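Local coordinates for translation initiation factor 4E (PDB 3M94), which binds the trimethylguanosine cap of nematode mRNAs, and probably the monomethyl cap as well, probably recruiting them for the initiation of translation, at residues 141-144 with 145-149; 33-36 with 37-41; 59-62 with 63-66. One frame throughout, in Å; residues are numbered along the deposited sequence.

Contact 1: 141-144 with 145-149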
loop_
_atom_site.group_PDB
_atom_site.type_symbol
_atom_site.label_atom_id
_atom_site.label_comp_id
_atom_site.label_asym_id
_atom_site.label_seq_id
_atom_site.Cartn_x
_atom_site.Cartn_y
_atom_site.Cartn_z
ATOM N N VAL A 141 -9.740 -14.109 4.813
ATOM C CA VAL A 141 -8.482 -13.423 5.059
ATOM C C VAL A 141 -8.540 -11.984 4.513
ATOM O O VAL A 141 -8.176 -11.026 5.203
ATOM C CB VAL A 141 -7.304 -14.228 4.431
ATOM C CG1 VAL A 141 -6.047 -13.365 4.246
ATOM C CG2 VAL A 141 -7.014 -15.503 5.248
ATOM N N ASN A 142 -9.008 -11.847 3.273
ATOM C CA ASN A 142 -9.144 -10.540 2.644
ATOM C C ASN A 142 -10.105 -9.608 3.375
ATOM O O ASN A 142 -9.783 -8.443 3.592
ATOM C CB ASN A 142 -9.495 -10.696 1.157
ATOM C CG ASN A 142 -8.307 -11.197 0.342
ATOM O OD1 ASN A 142 -7.156 -10.851 0.628
ATOM N ND2 ASN A 142 -8.571 -12.025 -0.650
ATOM N N LEU A 143 -11.250 -10.132 3.815
ATOM C CA LEU A 143 -12.218 -9.323 4.533
ATOM C C LEU A 143 -11.545 -8.784 5.772
ATOM O O LEU A 143 -11.679 -7.611 6.093
ATOM C CB LEU A 143 -13.492 -10.112 4.896
ATOM C CG LEU A 143 -14.560 -9.412 5.759
ATOM C CD1 LEU A 143 -15.108 -8.150 5.089
ATOM C CD2 LEU A 143 -15.721 -10.362 6.164
ATOM N N ARG A 144 -10.799 -9.644 6.456
ATOM C CA ARG A 144 -10.183 -9.258 7.712
ATOM C C ARG A 144 -9.125 -8.181 7.504
ATOM O O ARG A 144 -9.067 -7.195 8.242
ATOM C CB ARG A 144 -9.595 -10.473 8.433
ATOM C CG ARG A 144 -9.068 -10.129 9.819
ATOM C CD ARG A 144 -10.144 -9.383 10.605
ATOM N NE ARG A 144 -9.732 -9.054 11.963
ATOM C CZ ARG A 144 -10.186 -8.006 12.641
ATOM N NH1 ARG A 144 -11.052 -7.175 12.079
ATOM N NH2 ARG A 144 -9.767 -7.781 13.880
ATOM N N ILE A 145 -8.298 -8.368 6.490
ATOM C CA ILE A 145 -7.309 -7.367 6.128
ATOM C C ILE A 145 -7.989 -6.015 5.863
ATOM O O ILE A 145 -7.507 -4.975 6.300
ATOM C CB ILE A 145 -6.461 -7.841 4.932
ATOM C CG1 ILE A 145 -5.532 -8.973 5.380
ATOM C CG2 ILE A 145 -5.645 -6.696 4.359
ATOM C CD1 ILE A 145 -4.801 -9.684 4.262
ATOM N N GLY A 146 -9.119 -6.044 5.171
ATOM C CA GLY A 146 -9.853 -4.837 4.843
ATOM C C GLY A 146 -10.409 -4.150 6.061
ATOM O O GLY A 146 -10.395 -2.923 6.137
ATOM N N GLN A 147 -10.909 -4.932 7.016
ATOM C CA GLN A 147 -11.480 -4.355 8.229
ATOM C C GLN A 147 -10.383 -3.616 9.011
ATOM O O GLN A 147 -10.596 -2.500 9.470
ATOM C CB GLN A 147 -12.209 -5.416 9.081
ATOM C CG GLN A 147 -13.426 -6.060 8.374
ATOM C CD GLN A 147 -13.962 -7.341 9.066
ATOM O OE1 GLN A 147 -13.223 -8.081 9.722
ATOM N NE2 GLN A 147 -15.254 -7.596 8.906
ATOM N N ILE A 148 -9.210 -4.229 9.129
ATOM C CA ILE A 148 -8.071 -3.601 9.800
ATOM C C ILE A 148 -7.601 -2.347 9.039
ATOM O O ILE A 148 -7.327 -1.331 9.653
ATOM C CB ILE A 148 -6.892 -4.597 10.000
ATOM C CG1 ILE A 148 -7.287 -5.702 10.988
ATOM C CG2 ILE A 148 -5.644 -3.876 10.515
ATOM C CD1 ILE A 148 -6.471 -6.975 10.852
ATOM N N LEU A 149 -7.515 -2.422 7.715
ATOM C CA LEU A 149 -7.128 -1.254 6.897
ATOM C C LEU A 149 -8.067 -0.058 7.147
ATOM O O LEU A 149 -7.625 1.069 7.389
ATOM C CB LEU A 149 -7.150 -1.634 5.414
ATOM C CG LEU A 149 -6.955 -0.557 4.341
ATOM C CD1 LEU A 149 -5.535 -0.032 4.389
ATOM C CD2 LEU A 149 -7.234 -1.143 2.976
#
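Successive turns of helix 139-153 meet here in a local contact between residues three and four apart, R144 reaching over Q147 and I148, L143 lying against Q147 and V141 against I145. Four backbone bonds carry it, the straightest from I148 N to R144 O (3.1 Å, 170°). R144 bends at chi2 (51°), which carries its guanidinium forward along the helix and over I148, whose CG1 lies 4.0 Å from the guanidinium plane, over its centre. Q147 OE1 sits at the edge of the same group and takes a weak bond from R144 NH1 (3.3 Å), the amide turned nearly perpendicular to the guanidinium. R144 NH2 forms a salt bridge with E109. The other end of the Q147 amide, NE2, packs on L143 CG at 3.7 Å. V141 and I145 run side by side, CG1 to CD1 3.9 Å, and I145 continues onto L131, T133 and W79. N142, buried, is bonded through its side chain to D135 O and T133 OG1. Such an amphipathic helix, laid with its apolar side on the convex back of the curved antiparallel sheet, is characteristic of the eIF4E fold.

Contact 2: 33-36 with 37-41; sequences DTVE and DFWSL
T34 ends strand 26-34 and stands at the N-cap of helix 35-42, where the chain passes from extended to helical backbone within one residue and F38, W39 and S40 donate to the carbonyls of T34, V35 and E36. The first of these bonds, F38 N to T34 O, is the longest of the three at 3.2 Å. The T34 side chain makes the cap. Its OG1, held between the backbone N and the carbonyl carbon (chi1 70°), reaches forward to the first turn and accepts from D37 N at 3.1 Å. The same hydroxyl donates to D37 OD2 at 2.7 Å, meeting that oxygen from above the carboxylate plane. A water taking the N-H of D33 also donates to D37 OD2, and R2, outside the two segments, pairs with that carboxylate in a salt bridge. V35, the first helical residue, lies alongside W39 one turn on, CG1 3.7 Å from CD1, while F38 sets CE2 over a face of the indole, offset toward its rim. W39 NE1 bonds to the backbone of a bound peptide that also packs on V35 and E36, consistent with the dorsal site where eIF4E binds eIF4G and 4E-BPs. With a hydroxyl, a water and an arginine directed at OD2 beside the helix N-terminus, the D37 carboxylate is probably stabilised in its ionised form, although D33 OD1, 4.8 Å from D37 OD2, would oppose this.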
loop_
_atom_site.group_PDB
_atom_site.type_symbol
_atom_site.label_atom_id
_atom_site.label_comp_id
_atom_site.label_asym_id
_atom_site.label_seq_id
_atom_site.Cartn_x
_atom_site.Cartn_y
_atom_site.Cartn_z
ATOM N N ASP A 33 15.240 -2.965 6.752
ATOM C CA ASP A 33 14.658 -3.956 7.642
ATOM C C ASP A 33 14.686 -3.542 9.119
ATOM O O ASP A 33 14.595 -4.380 9.991
ATOM C CB ASP A 33 15.298 -5.333 7.413
ATOM C CG ASP A 33 16.764 -5.392 7.844
ATOM O OD1 ASP A 33 17.345 -4.373 8.269
ATOM O OD2 ASP A 33 17.338 -6.490 7.759
ATOM N N THR A 34 14.817 -2.243 9.381
ATOM C CA THR A 34 14.700 -1.718 10.735
ATOM C C THR A 34 13.750 -0.535 10.722
ATOM O O THR A 34 13.538 0.062 9.688
ATOM C CB THR A 34 16.065 -1.289 11.364
ATOM O OG1 THR A 34 16.558 -0.104 10.715
ATOM C CG2 THR A 34 17.119 -2.434 11.296
ATOM N N VAL A 35 13.178 -0.217 11.883
ATOM C CA VAL A 35 12.344 0.954 12.061
ATOM C C VAL A 35 13.131 2.251 11.771
ATOM O O VAL A 35 12.618 3.175 11.100
ATOM C CB VAL A 35 11.807 1.006 13.509
ATOM C CG1 VAL A 35 11.031 2.287 13.761
ATOM C CG2 VAL A 35 10.953 -0.230 13.821
ATOM N N GLU A 36 14.362 2.327 12.282
ATOM C CA GLU A 36 15.184 3.529 12.088
ATOM C C GLU A 36 15.503 3.821 10.622
ATOM O O GLU A 36 15.491 4.981 10.193
ATOM C CB GLU A 36 16.463 3.464 12.929
ATOM C CG GLU A 36 16.193 3.640 14.453
ATOM C CD GLU A 36 15.527 2.426 15.109
ATOM O OE1 GLU A 36 15.502 1.325 14.516
ATOM O OE2 GLU A 36 15.008 2.571 16.237
ATOM N N ASP A 37 15.784 2.776 9.850
ATOM C CA ASP A 37 16.080 2.970 8.443
ATOM C C ASP A 37 14.800 3.347 7.671
ATOM O O ASP A 37 14.860 4.171 6.753
ATOM C CB ASP A 37 16.755 1.727 7.855
ATOM C CG ASP A 37 18.124 1.445 8.487
ATOM O OD1 ASP A 37 18.883 2.413 8.732
ATOM O OD2 ASP A 37 18.430 0.257 8.765
ATOM N N PHE A 38 13.655 2.741 8.030
ATOM C CA PHE A 38 12.360 3.174 7.486
ATOM C C PHE A 38 12.168 4.688 7.613
ATOM O O PHE A 38 11.846 5.365 6.623
ATOM C CB PHE A 38 11.146 2.455 8.122
ATOM C CG PHE A 38 9.836 3.155 7.831
ATOM C CD1 PHE A 38 9.279 3.114 6.547
ATOM C CD2 PHE A 38 9.201 3.908 8.810
ATOM C CE1 PHE A 38 8.084 3.813 6.257
ATOM C CE2 PHE A 38 8.011 4.600 8.530
ATOM C CZ PHE A 38 7.461 4.554 7.247
ATOM N N TRP A 39 12.362 5.212 8.821
ATOM C CA TRP A 39 12.197 6.649 9.050
ATOM C C TRP A 39 13.202 7.541 8.293
ATOM O O TRP A 39 12.812 8.591 7.775
ATOM C CB TRP A 39 12.181 6.980 10.544
ATOM C CG TRP A 39 10.906 6.568 11.238
ATOM C CD1 TRP A 39 10.795 5.735 12.318
ATOM C CD2 TRP A 39 9.561 6.970 10.903
ATOM N NE1 TRP A 39 9.479 5.584 12.667
ATOM C CE2 TRP A 39 8.699 6.333 11.823
ATOM C CE3 TRP A 39 9.008 7.802 9.918
ATOM C CZ2 TRP A 39 7.307 6.505 11.793
ATOM C CZ3 TRP A 39 7.619 7.964 9.880
ATOM C CH2 TRP A 39 6.791 7.323 10.812
ATOM N N SER A 40 14.474 7.122 8.213
ATOM C CA SER A 40 15.491 7.865 7.453
ATOM C C SER A 40 15.112 7.997 5.995
ATOM O O SER A 40 15.435 9.004 5.353
ATOM C CB SER A 40 16.866 7.191 7.501
ATOM O OG SER A 40 17.284 7.033 8.834
ATOM N N LEU A 41 14.465 6.965 5.462
ATOM C CA LEU A 41 13.926 7.021 4.118
ATOM C C LEU A 41 12.745 7.961 4.069
ATOM O O LEU A 41 12.722 8.927 3.310
ATOM C CB LEU A 41 13.439 5.642 3.695
ATOM C CG LEU A 41 14.379 4.739 2.938
ATOM C CD1 LEU A 41 13.557 3.563 2.398
ATOM C CD2 LEU A 41 15.024 5.545 1.802
HETATM O O HOH W 1 17.802 -1.858 7.105
HETATM O O HOH W 2 16.188 7.000 11.592
#

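Contact 3: 59-62 with 63-66; sequences LFKE and GIKP
P66 sets its CB over one face of the F60 ring while I64 meets the ring at its edge, an arrangement made possible by the type II beta turn K61-I64 that reverses the chain after strand 56-61. The proline supplies a CH-pi contact: its CB stands 3.8 Å from the ring centroid and only 13° off the normal, so the methylene is almost directly above the centre. I64 approaches at about a right angle to the F60 side chain and places CG2 close to the ring plane, 3.7 Å from CD2. That methyl is anti to the I64 backbone N, which leaves CG1 and CD1 to run the other way, CD1 packing on K61 CB at 3.8 Å. W132 makes an edge-to-face contact with F60, adding a second aromatic from the sheet, and P66 also touches W12 of strand 4-14. G63 takes the third position of the turn with a positive phi (93°), as is usual for type II turns. K61 extends to bond through NZ with the carbonyls of G112 and I115. The P66 side chain is about 7 Å from the bound cap analogue, and P66 leads directly into M67, W68 and E69 of the cap pocket. Across the turn, I64 N donates to K61 O at 3.0 Å, with an N-H...O angle of 155°.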
loop_
_atom_site.group_PDB
_atom_site.type_symbol
_atom_site.label_atom_id
_atom_site.label_comp_id
_atom_site.label_asym_id
_atom_site.label_seq_id
_atom_site.Cartn_x
_atom_site.Cartn_y
_atom_site.Cartn_z
ATOM N N LEU A 59 5.492 0.123 -1.663
ATOM C CA LEU A 59 6.263 -0.495 -0.600
ATOM C C LEU A 59 5.935 -1.974 -0.576
ATOM O O LEU A 59 4.838 -2.355 -0.142
ATOM C CB LEU A 59 6.001 0.128 0.776
ATOM C CG LEU A 59 7.111 -0.313 1.765
ATOM C CD1 LEU A 59 8.377 0.570 1.626
ATOM C CD2 LEU A 59 6.630 -0.331 3.205
ATOM N N PHE A 60 6.875 -2.797 -1.055
ATOM C CA PHE A 60 6.640 -4.230 -1.180
ATOM C C PHE A 60 7.698 -5.033 -0.450
ATOM O O PHE A 60 8.850 -4.573 -0.288
ATOM C CB PHE A 60 6.574 -4.654 -2.652
ATOM C CG PHE A 60 5.205 -4.420 -3.294
ATOM C CD1 PHE A 60 4.681 -3.125 -3.406
ATOM C CD2 PHE A 60 4.437 -5.491 -3.743
ATOM C CE1 PHE A 60 3.431 -2.903 -3.947
ATOM C CE2 PHE A 60 3.186 -5.272 -4.312
ATOM C CZ PHE A 60 2.681 -3.978 -4.402
ATOM N N LYS A 61 7.306 -6.237 -0.022
ATOM C CA LYS A 61 8.247 -7.159 0.593
ATOM C C LYS A 61 9.389 -7.378 -0.376
ATOM O O LYS A 61 9.146 -7.543 -1.577
ATOM C CB LYS A 61 7.560 -8.497 0.936
ATOM C CG LYS A 61 6.655 -8.426 2.159
ATOM C CD LYS A 61 5.835 -9.710 2.311
ATOM C CE LYS A 61 5.143 -9.773 3.654
ATOM N NZ LYS A 61 4.044 -10.808 3.643
ATOM N N GLU A 62 10.626 -7.355 0.125
ATOM C CA GLU A 62 11.785 -7.579 -0.736
ATOM C C GLU A 62 11.606 -8.862 -1.546
ATOM O O GLU A 62 11.242 -9.901 -0.989
ATOM C CB GLU A 62 13.093 -7.666 0.053
ATOM C CG GLU A 62 14.347 -7.680 -0.856
ATOM C CD GLU A 62 15.648 -7.754 -0.081
ATOM O OE1 GLU A 62 15.657 -8.283 1.056
ATOM O OE2 GLU A 62 16.683 -7.283 -0.611
ATOM N N GLY A 63 11.861 -8.781 -2.850
ATOM C CA GLY A 63 11.771 -9.946 -3.711
ATOM C C GLY A 63 10.411 -10.082 -4.365
ATOM O O GLY A 63 10.196 -11.014 -5.128
ATOM N N ILE A 64 9.482 -9.178 -4.044
ATOM C CA ILE A 64 8.232 -9.069 -4.783
ATOM C C ILE A 64 8.295 -7.797 -5.605
ATOM O O ILE A 64 8.359 -6.696 -5.052
ATOM C CB ILE A 64 6.971 -9.030 -3.884
ATOM C CG1 ILE A 64 6.860 -10.283 -3.012
ATOM C CG2 ILE A 64 5.697 -8.866 -4.743
ATOM C CD1 ILE A 64 5.757 -10.182 -1.955
ATOM N N LYS A 65 8.306 -7.963 -6.923
ATOM C CA LYS A 65 8.237 -6.845 -7.846
ATOM C C LYS A 65 6.822 -6.302 -7.809
ATOM O O LYS A 65 5.863 -7.073 -7.816
ATOM C CB LYS A 65 8.646 -7.273 -9.266
ATOM N N PRO A 66 6.673 -4.974 -7.733
ATOM C CA PRO A 66 5.328 -4.418 -7.597
ATOM C C PRO A 66 4.542 -4.392 -8.917
ATOM O O PRO A 66 4.085 -3.325 -9.351
ATOM C CB PRO A 66 5.578 -3.006 -7.037
ATOM C CG PRO A 66 6.974 -2.681 -7.378
ATOM C CD PRO A 66 7.729 -3.957 -7.574
HETATM O O HOH W 3 9.842 -5.206 -3.421
#

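How the contacts relate
All three contacts are local and partly buried, but they belong to different parts of the eIF4E fold. Contact 3 lies nearest the middle of the chain, its centre about 11 Å from the chain's centre, and is mainly apolar, joining a sheet strand to the loop of the cap pocket. Contact 2 is the most peripheral, its centre about 18 Å from that of the chain, and its chemistry is that of a charged, hydrated helix start beside a peptide site. Contact 1, in mid-helix, mixes regular backbone bonding with an arginine at its partly exposed side. Helix 35-42 and strand 56-61 follow one another in the chain, and contacts 2 and 3 have their nearest atoms about 5 Å apart; no two of the contacts touch.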